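Local coordinates for protein glutaredoxin-glutathione complex (Polygonaceae, PDB 5KQA) that binds glutathione and, as a glutaredoxin of the thioredoxin fold, probably uses it to reduce disulfides or mixed disulfides of glutathione with proteins, at residues A[54-59]-A[114-119]. Numbering follows the deposited sequence.
Sequences KKLFDQ and GKLVPM
L116 reaches from helix 116-122 to two neighbouring side chains of helix 48-60, L56 and F57, and does so with a single methyl group. Its CD2 meets CD2 of L56 at 3.8 Å, the two leucines extending toward each other tip to tip, and the same L116 CD2 lies 4.2 Å from CE1 of F57. In both leucines CG stands anti to the backbone N (chi1 -172° in L116), which carries each branched end away from its own helix and toward the other. The extended form bridges backbones that stay well apart: the nearest CA atoms, those of F57 and V117, are 9.7 Å from each other. Leucine suits both places, being long enough to span the distance and wholly apolar at its end. F57 starts in another direction; its CG is anti to the carbonyl carbon (chi1 -70°). The F57 and L116 side chains cross at about a right angle, and the L116 CD2 methyl approaches the ring obliquely.

In this thioredoxin-type fold, helix 48-60 begins within what is probably the CxxC motif of the family and packs on the central sheet, where F57 also touches L39, V41 and V94. L116 rests on I96 of the same sheet, and V107 of helix 104-112 touches all three residues, so the contact is part of a larger apolar cluster between the sheet and these helices. A flat, bulky phenylalanine fits there, buried between strands and helices. Just before L116, the chain leaves helix 104-112 through a Schellman motif with G114 as C-prime residue; glycine readily adopts its positive phi. The bound glutathione lies about 11 Å from the F57 side chain.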
loop_
_atom_site.group_PDB
_atom_site.type_symbol
_atom_site.label_atom_id
_atom_site.label_comp_id
_atom_site.label_asym_id
_atom_site.label_seq_id
_atom_site.Cartn_x
_atom_site.Cartn_y
_atom_site.Cartn_z
ATOM N N LYS A 54 9.590 -0.230 -2.599
ATOM C CA LYS A 54 10.214 0.015 -1.302
ATOM C C LYS A 54 11.569 0.701 -1.472
ATOM O O LYS A 54 11.910 1.628 -0.732
ATOM C CB LYS A 54 10.398 -1.290 -0.518
ATOM C CG LYS A 54 9.120 -1.936 -0.021
ATOM C CD LYS A 54 9.417 -3.359 0.448
ATOM C CE LYS A 54 8.155 -4.152 0.676
ATOM N NZ LYS A 54 8.441 -5.586 1.025
ATOM N N LYS A 55 12.350 0.223 -2.434
ATOM C CA LYS A 55 13.651 0.820 -2.722
ATOM C C LYS A 55 13.513 2.295 -3.135
ATOM O O LYS A 55 14.285 3.148 -2.692
ATOM C CB LYS A 55 14.356 0.016 -3.818
ATOM C CG LYS A 55 15.822 0.344 -4.016
ATOM C CD LYS A 55 16.474 -0.704 -4.914
ATOM C CE LYS A 55 17.978 -0.497 -5.049
ATOM N NZ LYS A 55 18.321 0.754 -5.789
ATOM N N LEU A 56 12.529 2.592 -3.981
ATOM C CA LEU A 56 12.242 3.977 -4.368
ATOM C C LEU A 56 11.927 4.844 -3.153
ATOM O O LEU A 56 12.498 5.919 -2.985
ATOM C CB LEU A 56 11.070 4.041 -5.355
ATOM C CG LEU A 56 10.635 5.467 -5.743
ATOM C CD1 LEU A 56 11.600 6.080 -6.733
ATOM C CD2 LEU A 56 9.227 5.512 -6.280
ATOM N N PHE A 57 11.003 4.383 -2.316
ATOM C CA PHE A 57 10.635 5.128 -1.115
ATOM C C PHE A 57 11.824 5.292 -0.173
ATOM O O PHE A 57 11.973 6.343 0.446
ATOM C CB PHE A 57 9.474 4.443 -0.383
ATOM C CG PHE A 57 8.179 4.531 -1.110
ATOM C CD1 PHE A 57 7.811 5.707 -1.749
ATOM C CD2 PHE A 57 7.330 3.442 -1.174
ATOM C CE1 PHE A 57 6.616 5.800 -2.430
ATOM C CE2 PHE A 57 6.133 3.527 -1.861
ATOM C CZ PHE A 57 5.775 4.707 -2.485
ATOM N N ASP A 58 12.663 4.263 -0.058
ATOM C CA ASP A 58 13.882 4.366 0.751
ATOM C C ASP A 58 14.738 5.543 0.281
ATOM O O ASP A 58 15.150 6.396 1.076
ATOM C CB ASP A 58 14.713 3.073 0.685
ATOM C CG ASP A 58 14.047 1.894 1.398
ATOM O OD1 ASP A 58 13.243 2.112 2.328
ATOM O OD2 ASP A 58 14.341 0.737 1.025
ATOM N N GLN A 59 14.992 5.579 -1.024
ATOM C CA GLN A 59 15.870 6.579 -1.626
ATOM C C GLN A 59 15.267 7.992 -1.565
ATOM O O GLN A 59 15.993 8.990 -1.495
ATOM C CB GLN A 59 16.191 6.171 -3.067
ATOM C CG GLN A 59 16.977 4.857 -3.141
ATOM C CD GLN A 59 17.244 4.389 -4.560
ATOM O OE1 GLN A 59 16.450 4.632 -5.467
ATOM N NE2 GLN A 59 18.369 3.711 -4.756
ATOM N N GLY A 114 6.441 14.183 -11.307
ATOM C CA GLY A 114 6.808 15.133 -10.271
ATOM C C GLY A 114 5.803 15.304 -9.147
ATOM O O GLY A 114 5.918 16.226 -8.343
ATOM N N LYS A 115 4.820 14.412 -9.077
ATOM C CA LYS A 115 3.740 14.548 -8.099
ATOM C C LYS A 115 3.981 13.793 -6.789
ATOM O O LYS A 115 3.385 14.122 -5.766
ATOM C CB LYS A 115 2.421 14.074 -8.715
ATOM C CG LYS A 115 1.986 14.888 -9.934
ATOM C CD LYS A 115 1.706 16.336 -9.569
ATOM C CE LYS A 115 1.514 17.187 -10.816
ATOM N NZ LYS A 115 2.761 17.215 -11.627
ATOM N N LEU A 116 4.842 12.782 -6.827
ATOM C CA LEU A 116 5.003 11.862 -5.696
ATOM C C LEU A 116 5.568 12.522 -4.435
ATOM O O LEU A 116 5.025 12.347 -3.344
ATOM C CB LEU A 116 5.901 10.685 -6.101
ATOM C CG LEU A 116 6.039 9.533 -5.107
ATOM C CD1 LEU A 116 4.673 8.996 -4.757
ATOM C CD2 LEU A 116 6.925 8.417 -5.674
ATOM N N VAL A 117 6.662 13.260 -4.576
ATOM C CA VAL A 117 7.289 13.885 -3.405
ATOM C C VAL A 117 6.361 14.893 -2.713
ATOM O O VAL A 117 6.264 14.890 -1.485
ATOM C CB VAL A 117 8.623 14.568 -3.779
ATOM C CG1 VAL A 117 9.147 15.425 -2.625
ATOM C CG2 VAL A 117 9.646 13.504 -4.149
ATOM N N PRO A 118 5.680 15.757 -3.487
ATOM C CA PRO A 118 4.717 16.671 -2.858
ATOM C C PRO A 118 3.574 15.929 -2.159
ATOM O O PRO A 118 3.132 16.380 -1.104
ATOM C CB PRO A 118 4.185 17.500 -4.039
ATOM C CG PRO A 118 5.284 17.436 -5.065
ATOM C CD PRO A 118 5.862 16.050 -4.923
ATOM N N MET A 119 3.093 14.832 -2.745
ATOM C CA MET A 119 2.046 14.019 -2.113
ATOM C C MET A 119 2.549 13.425 -0.809
ATOM O O MET A 119 1.828 13.402 0.194
ATOM C CB MET A 119 1.587 12.880 -3.030
ATOM C CG MET A 119 0.824 13.290 -4.272
ATOM S SD MET A 119 0.600 11.858 -5.358
ATOM C CE MET A 119 0.095 10.637 -4.164
#